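Local coordinates for fluoroacetyl-CoA-specific thioesterase-like domain-containing protein (PDB 3QOO) that is of unknown function but adopts the hot-dog fold and may act as a thioesterase on fluoroacetyl-CoA or similar small acyl-CoA substrates, at residues Phe44-Val53 against Val112-Val120; Pro11-Val22 against Val80-Val91. All blocks are in the same frame, centred on the assembly; numbering follows the deposited sequence.

How the contacts relate
Both contacts are built on one antiparallel sheet, and their centres lie about 9 Å apart. Contact 1 is its buried heart: helix 41-56 lies across strand 110-123 and meets it mainly through side chains, with one reaching the strand's backbone, a carbon-rich patch at one end and a relay of polar groups at the other. Contact 2 is the partly exposed margin, where strand 15-21 pairs with strand 84-95 mainly through a ladder of backbone bonds, with charged and hydroxyl side chains on its outer face. The two meet at Phe87 of contact 2, whose ring packs against Phe44 and Thr47 of the helix, while Met18 of the outermost strand reaches Gln50.

Contact 1: Phe44-Val53 against Val112-Val120; sequences FLETMTQLAV and VATGLQERV
The central helix of a hot-dog fold here lies on the sheet that wraps it: helix 44-53 crosses strand 112-120 at 50°, the axes 9.3 Å apart at their closest. At one end the Phe44 ring receives the methyl of Ala113 over one face, a CH-pi contact with Ala113 CB 3.8 Å from the ring centroid, while Val112 CG2 touches the same ring near CE1 and CZ. Val112 and Ala113 form a classic beta bulge opposite Ala105. Further along, selenomethionine Met48 runs down to the strand backbone; its bend at chi3 (62°) carries CE to 3.4 Å from Leu116 O, and its selenium rests on the backbone of Gly115 and Leu116, where Gly115 puts no side chain in its way.

Beyond Met48 the contact turns polar. Gln117, extended with CG anti to the backbone N (chi1 -173°), reaches up to the helix and gives an N-H of NE2 to Thr49 OG1, 2.9 Å away and nearly in the amide plane. That NE2 also bonds Ser71 OG of the adjacent strand, which helps fix the amide's rotation. The other end, OE1, accepts from Arg119 NH1 at 2.8 Å, the donor standing well above the carbonyl plane. Ala52 CB packs on Arg119 CD, and Val53 CG2 sits over one face of the guanidinium, toward its rim, 3.5 Å from Arg119 NH2.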
loop_
_atom_site.group_PDB
_atom_site.type_symbol
_atom_site.label_atom_id
_atom_site.label_comp_id
_atom_site.label_asym_id
_atom_site.label_seq_id
_atom_site.Cartn_x
_atom_site.Cartn_y
_atom_site.Cartn_z
ATOM N N PHE A 44 0.704 2.491 6.304
ATOM C CA PHE A 44 2.092 2.865 6.016
ATOM C C PHE A 44 2.210 3.461 4.635
ATOM O O PHE A 44 2.889 4.479 4.438
ATOM C CB PHE A 44 3.040 1.677 6.151
ATOM C CG PHE A 44 3.324 1.281 7.564
ATOM C CD1 PHE A 44 4.150 2.027 8.360
ATOM C CD2 PHE A 44 2.835 0.108 8.083
ATOM C CE1 PHE A 44 4.423 1.678 9.645
ATOM C CE2 PHE A 44 3.126 -0.268 9.382
ATOM C CZ PHE A 44 3.917 0.517 10.164
ATOM N N LEU A 45 1.530 2.856 3.663
ATOM C CA LEU A 45 1.573 3.336 2.291
ATOM C C LEU A 45 0.934 4.727 2.161
ATOM O O LEU A 45 1.510 5.626 1.541
ATOM C CB LEU A 45 0.914 2.318 1.365
ATOM C CG LEU A 45 1.398 2.272 -0.081
ATOM C CD1 LEU A 45 0.951 0.992 -0.734
ATOM C CD2 LEU A 45 0.948 3.462 -0.890
ATOM N N GLU A 46 -0.242 4.915 2.738
ATOM C CA GLU A 46 -0.922 6.193 2.662
ATOM C C GLU A 46 -0.021 7.319 3.204
ATOM O O GLU A 46 0.033 8.425 2.660
ATOM C CB GLU A 46 -2.222 6.132 3.461
ATOM C CG GLU A 46 -2.990 7.416 3.434
ATOM C CD GLU A 46 -4.222 7.394 4.305
ATOM O OE1 GLU A 46 -4.617 6.300 4.763
ATOM O OE2 GLU A 46 -4.790 8.488 4.508
ATOM N N THR A 47 0.678 7.042 4.305
ATOM C CA THR A 47 1.495 8.053 4.947
ATOM C C THR A 47 2.745 8.364 4.108
ATOM O O THR A 47 3.153 9.514 3.957
ATOM C CB THR A 47 1.858 7.623 6.367
ATOM O OG1 THR A 47 0.673 7.217 7.095
ATOM C CG2 THR A 47 2.581 8.746 7.054
HETATM N N MSE A 48 3.330 7.323 3.526
HETATM C CA MSE A 48 4.408 7.492 2.586
HETATM C C MSE A 48 3.992 8.373 1.410
HETATM O O MSE A 48 4.724 9.300 1.018
HETATM C CB MSE A 48 4.899 6.133 2.098
HETATM C CG MSE A 48 5.979 6.242 1.007
HETATM SE SE MSE A 48 6.875 4.533 0.612
HETATM C CE MSE A 48 5.342 3.489 -0.018
ATOM N N THR A 49 2.808 8.105 0.879
ATOM C CA THR A 49 2.255 8.877 -0.231
ATOM C C THR A 49 2.107 10.354 0.182
ATOM O O THR A 49 2.482 11.265 -0.558
ATOM C CB THR A 49 0.917 8.324 -0.701
ATOM O OG1 THR A 49 1.149 7.026 -1.242
ATOM C CG2 THR A 49 0.316 9.225 -1.747
ATOM N N GLN A 50 1.533 10.582 1.352
ATOM C CA GLN A 50 1.344 11.942 1.831
ATOM C C GLN A 50 2.652 12.716 1.877
ATOM O O GLN A 50 2.719 13.860 1.398
ATOM C CB GLN A 50 0.710 11.939 3.227
ATOM C CG GLN A 50 0.520 13.346 3.763
ATOM C CD GLN A 50 -0.096 13.394 5.121
ATOM O OE1 GLN A 50 -0.618 12.391 5.599
ATOM N NE2 GLN A 50 -0.104 14.579 5.737
ATOM N N LEU A 51 3.677 12.110 2.441
ATOM C CA LEU A 51 4.977 12.781 2.511
ATOM C C LEU A 51 5.619 12.961 1.158
ATOM O O LEU A 51 6.214 14.004 0.907
ATOM C CB LEU A 51 5.925 12.027 3.424
ATOM C CG LEU A 51 5.841 12.349 4.890
ATOM C CD1 LEU A 51 6.792 11.469 5.658
ATOM C CD2 LEU A 51 6.119 13.790 5.145
ATOM N N ALA A 52 5.511 11.971 0.276
ATOM C CA ALA A 52 6.104 12.096 -1.043
ATOM C C ALA A 52 5.461 13.269 -1.774
ATOM O O ALA A 52 6.155 14.043 -2.439
ATOM C CB ALA A 52 5.912 10.788 -1.814
ATOM N N VAL A 53 4.146 13.398 -1.667
ATOM C CA VAL A 53 3.461 14.511 -2.312
ATOM C C VAL A 53 3.917 15.827 -1.677
ATOM O O VAL A 53 4.134 16.831 -2.390
ATOM C CB VAL A 53 1.930 14.343 -2.202
ATOM C CG1 VAL A 53 1.183 15.603 -2.627
ATOM C CG2 VAL A 53 1.452 13.175 -3.054
ATOM N N VAL A 112 9.809 0.130 12.351
ATOM C CA VAL A 112 8.611 -0.656 12.191
ATOM C C VAL A 112 8.316 -1.012 10.726
ATOM O O VAL A 112 7.631 -2.002 10.468
ATOM C CB VAL A 112 7.387 -0.025 12.858
ATOM C CG1 VAL A 112 7.554 -0.013 14.374
ATOM C CG2 VAL A 112 7.089 1.389 12.344
ATOM N N ALA A 113 8.777 -0.208 9.772
ATOM C CA ALA A 113 8.542 -0.487 8.353
ATOM C C ALA A 113 9.532 0.289 7.514
ATOM O O ALA A 113 10.101 1.311 7.951
ATOM C CB ALA A 113 7.119 -0.128 7.910
ATOM N N THR A 114 9.745 -0.173 6.286
ATOM C CA THR A 114 10.482 0.539 5.260
ATOM C C THR A 114 9.671 0.501 3.974
ATOM O O THR A 114 8.723 -0.296 3.850
ATOM C CB THR A 114 11.854 -0.056 5.034
ATOM O OG1 THR A 114 11.743 -1.434 4.752
ATOM C CG2 THR A 114 12.764 0.199 6.259
ATOM N N GLY A 115 10.012 1.336 3.013
ATOM C CA GLY A 115 9.293 1.359 1.776
ATOM C C GLY A 115 9.959 2.095 0.667
ATOM O O GLY A 115 11.018 2.717 0.878
ATOM N N LEU A 116 9.336 2.071 -0.504
ATOM C CA LEU A 116 9.742 2.921 -1.583
ATOM C C LEU A 116 8.510 3.293 -2.394
ATOM O O LEU A 116 7.510 2.567 -2.422
ATOM C CB LEU A 116 10.773 2.304 -2.444
ATOM C CG LEU A 116 10.378 1.225 -3.375
ATOM C CD1 LEU A 116 9.478 1.685 -4.567
ATOM C CD2 LEU A 116 11.650 0.549 -3.932
ATOM N N GLN A 117 8.618 4.413 -3.105
ATOM C CA GLN A 117 7.559 4.866 -3.985
ATOM C C GLN A 117 8.163 5.556 -5.198
ATOM O O GLN A 117 9.051 6.412 -5.052
ATOM C CB GLN A 117 6.596 5.783 -3.257
ATOM C CG GLN A 117 5.359 6.168 -4.099
ATOM C CD GLN A 117 4.318 6.838 -3.259
ATOM O OE1 GLN A 117 4.222 8.069 -3.236
ATOM N NE2 GLN A 117 3.547 6.036 -2.515
ATOM N N GLU A 118 7.707 5.193 -6.387
ATOM C CA GLU A 118 8.060 5.859 -7.611
ATOM C C GLU A 118 6.875 6.710 -8.014
ATOM O O GLU A 118 5.758 6.199 -8.083
ATOM C CB GLU A 118 8.388 4.862 -8.699
ATOM C CG GLU A 118 8.749 5.471 -10.053
ATOM C CD GLU A 118 8.982 4.455 -11.121
ATOM O OE1 GLU A 118 9.252 3.280 -10.795
ATOM O OE2 GLU A 118 8.873 4.853 -12.302
ATOM N N ARG A 119 7.131 7.984 -8.289
ATOM C CA ARG A 119 6.072 8.906 -8.730
ATOM C C ARG A 119 6.484 9.529 -10.073
ATOM O O ARG A 119 7.683 9.699 -10.350
ATOM C CB ARG A 119 5.853 10.017 -7.687
ATOM C CG ARG A 119 5.486 9.475 -6.319
ATOM C CD ARG A 119 5.035 10.534 -5.317
ATOM N NE ARG A 119 3.786 11.175 -5.699
ATOM C CZ ARG A 119 2.578 10.644 -5.543
ATOM N NH1 ARG A 119 2.404 9.458 -4.919
ATOM N NH2 ARG A 119 1.522 11.302 -6.007
ATOM N N VAL A 120 5.489 9.842 -10.884
ATOM C CA VAL A 120 5.676 10.456 -12.188
ATOM C C VAL A 120 5.107 11.868 -12.170
ATOM O O VAL A 120 4.077 12.124 -11.567
ATOM C CB VAL A 120 5.060 9.606 -13.346
ATOM C CG1 VAL A 120 3.527 9.435 -13.205
ATOM C CG2 VAL A 120 5.401 10.184 -14.713
#

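Contact 2: Pro11-Val22 against Val80-Val91; sequences PVGTYRRMVKKV and VLGDDVTFTVTV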
loop_
_atom_site.group_PDB
_atom_site.type_symbol
_atom_site.label_atom_id
_atom_site.label_comp_id
_atom_site.label_asym_id
_atom_site.label_seq_id
_atom_site.Cartn_x
_atom_site.Cartn_y
_atom_site.Cartn_z
ATOM N N PRO A 11 16.848 17.331 -5.451
ATOM C CA PRO A 11 18.130 16.748 -5.229
ATOM C C PRO A 11 18.032 15.443 -4.456
ATOM O O PRO A 11 17.244 15.327 -3.527
ATOM C CB PRO A 11 18.875 17.822 -4.422
ATOM C CG PRO A 11 18.178 19.029 -4.718
ATOM C CD PRO A 11 16.780 18.697 -4.924
ATOM N N VAL A 12 18.847 14.472 -4.828
ATOM C CA VAL A 12 18.958 13.248 -4.073
ATOM C C VAL A 12 19.267 13.582 -2.614
ATOM O O VAL A 12 20.101 14.446 -2.337
ATOM C CB VAL A 12 20.041 12.322 -4.708
ATOM C CG1 VAL A 12 20.348 11.144 -3.814
ATOM C CG2 VAL A 12 19.568 11.832 -6.051
ATOM N N GLY A 13 18.546 12.947 -1.696
ATOM C CA GLY A 13 18.702 13.149 -0.264
ATOM C C GLY A 13 17.710 14.115 0.345
ATOM O O GLY A 13 17.589 14.183 1.558
ATOM N N THR A 14 16.997 14.863 -0.480
ATOM C CA THR A 14 15.935 15.747 -0.011
ATOM C C THR A 14 14.905 14.931 0.759
ATOM O O THR A 14 14.451 13.901 0.254
ATOM C CB THR A 14 15.235 16.459 -1.193
ATOM O OG1 THR A 14 16.206 17.198 -1.934
ATOM C CG2 THR A 14 14.154 17.414 -0.701
ATOM N N TYR A 15 14.529 15.361 1.952
ATOM C CA TYR A 15 13.590 14.594 2.763
ATOM C C TYR A 15 12.628 15.423 3.547
ATOM O O TYR A 15 12.858 16.610 3.793
ATOM C CB TYR A 15 14.318 13.634 3.724
ATOM C CG TYR A 15 14.803 14.262 5.023
ATOM C CD1 TYR A 15 13.995 14.256 6.155
ATOM C CD2 TYR A 15 16.045 14.840 5.126
ATOM C CE1 TYR A 15 14.418 14.785 7.366
ATOM C CE2 TYR A 15 16.477 15.372 6.343
ATOM C CZ TYR A 15 15.676 15.362 7.447
ATOM O OH TYR A 15 16.071 15.908 8.644
ATOM N N ARG A 16 11.525 14.809 3.933
ATOM C CA ARG A 16 10.579 15.353 4.886
ATOM C C ARG A 16 10.200 14.264 5.879
ATOM O O ARG A 16 10.316 13.051 5.606
ATOM C CB ARG A 16 9.338 15.915 4.177
ATOM C CG ARG A 16 9.633 17.150 3.305
ATOM C CD ARG A 16 8.343 17.700 2.695
ATOM N NE ARG A 16 7.644 18.515 3.680
ATOM C CZ ARG A 16 7.783 19.836 3.811
ATOM N NH1 ARG A 16 8.585 20.530 2.998
ATOM N NH2 ARG A 16 7.115 20.477 4.767
ATOM N N ARG A 17 9.723 14.711 7.034
ATOM C CA ARG A 17 9.294 13.835 8.099
ATOM C C ARG A 17 7.950 14.222 8.578
ATOM O O ARG A 17 7.595 15.401 8.558
ATOM C CB ARG A 17 10.241 13.919 9.264
ATOM C CG ARG A 17 11.438 13.132 9.167
ATOM C CD ARG A 17 12.176 13.126 10.474
ATOM N NE ARG A 17 13.152 12.098 10.483
ATOM C CZ ARG A 17 13.973 11.840 11.476
ATOM N NH1 ARG A 17 13.987 12.614 12.555
ATOM N NH2 ARG A 17 14.820 10.821 11.353
HETATM N N MSE A 18 7.221 13.249 9.106
HETATM C CA MSE A 18 6.077 13.537 9.953
HETATM C C MSE A 18 5.876 12.436 10.961
HETATM O O MSE A 18 6.341 11.321 10.768
HETATM C CB MSE A 18 4.822 13.753 9.117
HETATM C CG MSE A 18 4.367 12.539 8.403
HETATM SE SE MSE A 18 2.729 12.743 7.350
HETATM C CE MSE A 18 1.528 12.753 8.784
ATOM N N VAL A 19 5.136 12.764 12.003
ATOM C CA VAL A 19 4.788 11.847 13.064
ATOM C C VAL A 19 3.310 11.532 12.959
ATOM O O VAL A 19 2.465 12.419 12.835
ATOM C CB VAL A 19 5.126 12.371 14.475
ATOM C CG1 VAL A 19 4.847 11.307 15.536
ATOM C CG2 VAL A 19 6.559 12.868 14.512
ATOM N N LYS A 20 3.018 10.238 12.956
ATOM C CA LYS A 20 1.685 9.744 12.767
ATOM C C LYS A 20 1.310 8.933 13.998
ATOM O O LYS A 20 2.012 7.968 14.303
ATOM C CB LYS A 20 1.714 8.868 11.502
ATOM C CG LYS A 20 0.572 8.006 11.247
ATOM C CD LYS A 20 -0.661 8.737 10.879
ATOM C CE LYS A 20 -1.769 7.728 10.643
ATOM N NZ LYS A 20 -3.090 8.363 10.337
ATOM N N LYS A 21 0.203 9.269 14.660
ATOM C CA LYS A 21 -0.300 8.469 15.776
ATOM C C LYS A 21 -1.159 7.324 15.228
ATOM O O LYS A 21 -2.035 7.521 14.372
ATOM C CB LYS A 21 -1.137 9.294 16.770
ATOM C CG LYS A 21 -1.263 8.551 18.109
ATOM C CD LYS A 21 -1.832 9.352 19.198
ATOM C CE LYS A 21 -0.999 10.529 19.479
ATOM N NZ LYS A 21 0.137 10.266 20.390
ATOM N N VAL A 22 -0.925 6.124 15.714
ATOM C CA VAL A 22 -1.686 4.971 15.215
ATOM C C VAL A 22 -3.072 4.996 15.838
ATOM O O VAL A 22 -3.227 4.888 17.059
ATOM C CB VAL A 22 -0.971 3.641 15.473
ATOM C CG1 VAL A 22 -1.804 2.481 14.945
ATOM C CG2 VAL A 22 0.443 3.643 14.894
ATOM N N VAL A 80 1.807 -0.408 17.411
ATOM C CA VAL A 80 0.537 -0.613 18.099
ATOM C C VAL A 80 -0.325 0.666 18.098
ATOM O O VAL A 80 0.175 1.793 18.021
ATOM C CB VAL A 80 0.856 -1.051 19.593
ATOM C CG1 VAL A 80 1.420 0.091 20.417
ATOM C CG2 VAL A 80 -0.339 -1.683 20.311
ATOM N N LEU A 81 -1.633 0.472 18.250
ATOM C CA LEU A 81 -2.521 1.582 18.518
ATOM C C LEU A 81 -1.926 2.469 19.622
ATOM O O LEU A 81 -1.478 1.976 20.650
ATOM C CB LEU A 81 -3.847 1.074 19.045
ATOM C CG LEU A 81 -4.784 0.500 18.036
ATOM C CD1 LEU A 81 -5.789 -0.376 18.823
ATOM C CD2 LEU A 81 -5.478 1.612 17.261
ATOM N N GLY A 82 -1.954 3.778 19.401
ATOM C CA GLY A 82 -1.457 4.772 20.364
ATOM C C GLY A 82 0.030 5.056 20.211
ATOM O O GLY A 82 0.549 5.991 20.834
ATOM N N ASP A 83 0.726 4.265 19.401
ATOM C CA ASP A 83 2.128 4.533 19.077
ATOM C C ASP A 83 2.237 5.765 18.225
ATOM O O ASP A 83 1.326 6.081 17.500
ATOM C CB ASP A 83 2.649 3.358 18.268
ATOM C CG ASP A 83 4.156 3.259 18.185
ATOM O OD1 ASP A 83 4.897 3.899 18.971
ATOM O OD2 ASP A 83 4.610 2.435 17.347
ATOM N N ASP A 84 3.349 6.479 18.361
ATOM C CA ASP A 84 3.705 7.572 17.462
ATOM C C ASP A 84 4.810 7.098 16.574
ATOM O O ASP A 84 5.906 6.758 17.034
ATOM C CB ASP A 84 4.107 8.813 18.234
ATOM C CG ASP A 84 2.915 9.478 18.804
ATOM O OD1 ASP A 84 2.068 9.916 18.012
ATOM O OD2 ASP A 84 2.818 9.560 20.022
ATOM N N VAL A 85 4.523 7.057 15.293
ATOM C CA VAL A 85 5.440 6.584 14.267
ATOM C C VAL A 85 5.988 7.744 13.448
ATOM O O VAL A 85 5.218 8.493 12.849
ATOM C CB VAL A 85 4.748 5.546 13.334
ATOM C CG1 VAL A 85 5.727 5.010 12.333
ATOM C CG2 VAL A 85 4.141 4.412 14.160
ATOM N N THR A 86 7.311 7.889 13.473
ATOM C CA THR A 86 7.977 8.917 12.675
ATOM C C THR A 86 8.308 8.337 11.297
ATOM O O THR A 86 9.043 7.358 11.190
ATOM C CB THR A 86 9.240 9.418 13.366
ATOM O OG1 THR A 86 8.860 9.945 14.629
ATOM C CG2 THR A 86 9.978 10.459 12.553
ATOM N N PHE A 87 7.764 8.957 10.260
ATOM C CA PHE A 87 8.042 8.616 8.878
ATOM C C PHE A 87 9.043 9.579 8.301
ATOM O O PHE A 87 8.891 10.803 8.447
ATOM C CB PHE A 87 6.775 8.680 8.037
ATOM C CG PHE A 87 5.787 7.588 8.273
ATOM C CD1 PHE A 87 5.579 6.620 7.306
ATOM C CD2 PHE A 87 5.023 7.549 9.422
ATOM C CE1 PHE A 87 4.613 5.631 7.480
ATOM C CE2 PHE A 87 4.089 6.518 9.594
ATOM C CZ PHE A 87 3.888 5.570 8.634
ATOM N N THR A 88 10.051 9.021 7.625
ATOM C CA THR A 88 11.039 9.809 6.896
ATOM C C THR A 88 11.013 9.333 5.454
ATOM O O THR A 88 11.204 8.130 5.204
ATOM C CB THR A 88 12.449 9.627 7.463
ATOM O OG1 THR A 88 12.439 9.910 8.859
ATOM C CG2 THR A 88 13.427 10.577 6.757
ATOM N N VAL A 89 10.710 10.249 4.538
ATOM C CA VAL A 89 10.702 9.971 3.132
ATOM C C VAL A 89 11.740 10.825 2.433
ATOM O O VAL A 89 11.796 12.026 2.687
ATOM C CB VAL A 89 9.281 10.151 2.551
ATOM C CG1 VAL A 89 9.278 10.025 1.040
ATOM C CG2 VAL A 89 8.327 9.103 3.163
ATOM N N THR A 90 12.544 10.191 1.594
ATOM C CA THR A 90 13.765 10.775 1.037
ATOM C C THR A 90 13.851 10.532 -0.454
ATOM O O THR A 90 13.613 9.415 -0.907
ATOM C CB THR A 90 15.012 10.128 1.669
ATOM O OG1 THR A 90 14.921 10.221 3.095
ATOM C CG2 THR A 90 16.298 10.798 1.184
ATOM N N VAL A 91 14.231 11.536 -1.226
ATOM C CA VAL A 91 14.486 11.347 -2.651
ATOM C C VAL A 91 15.700 10.443 -2.843
ATOM O O VAL A 91 16.815 10.769 -2.387
ATOM C CB VAL A 91 14.692 12.674 -3.383
ATOM C CG1 VAL A 91 15.083 12.423 -4.842
ATOM C CG2 VAL A 91 13.433 13.545 -3.241
HETATM O O HOH W 1 -0.370 8.174 22.007
#
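Lys21 NZ is gripped by a carboxylate and a water: it forms a salt bridge with Asp84, 2.8 Å to OD2 on that oxygen's syn side and a weaker 3.1 Å to OD1, and donates to a water that in turn bonds Gly82 O. Bends at chi3 and chi4 (-61° and -84°) curl the lysine chain back over Asp84. On the same face of the sheet, Arg17, extended from CG to NE, rises from the sheet and leans across to the partner strand, giving NE to Thr88 OG1 at 2.8 Å, tilted from the guanidinium plane, while Thr86 CG2 sits over one guanidinium face. Val19 spans between, its CG1 3.7 Å from Asp84 CB and its CG2 against Thr86 OG1.

The other face, carrying Met18, Lys20, Val85 and Phe87, turns to helix 41-56 and neighbouring loops. There Lys20 lies beside Phe87, its CB 3.8 Å from Phe87 CE2, before its amine leaves for a salt bridge with Asp26. Val22 packs CG2 on Val85 CG2 at 3.8 Å.

Backbone bonds join hydrogen-bonded pairs from Arg16-Val89 to Lys20-Val85, with Met18 O taking Phe87 N at 2.8 Å. At the ends, type II turns Pro11-Thr14 and Val80-Asp83 carry the pairing on: Gly13 N meets Val91 O, and Gly82 N meets Val22 O. This is an antiparallel pairing of the first strand with the third, at one edge of the hot-dog sheet within the chain.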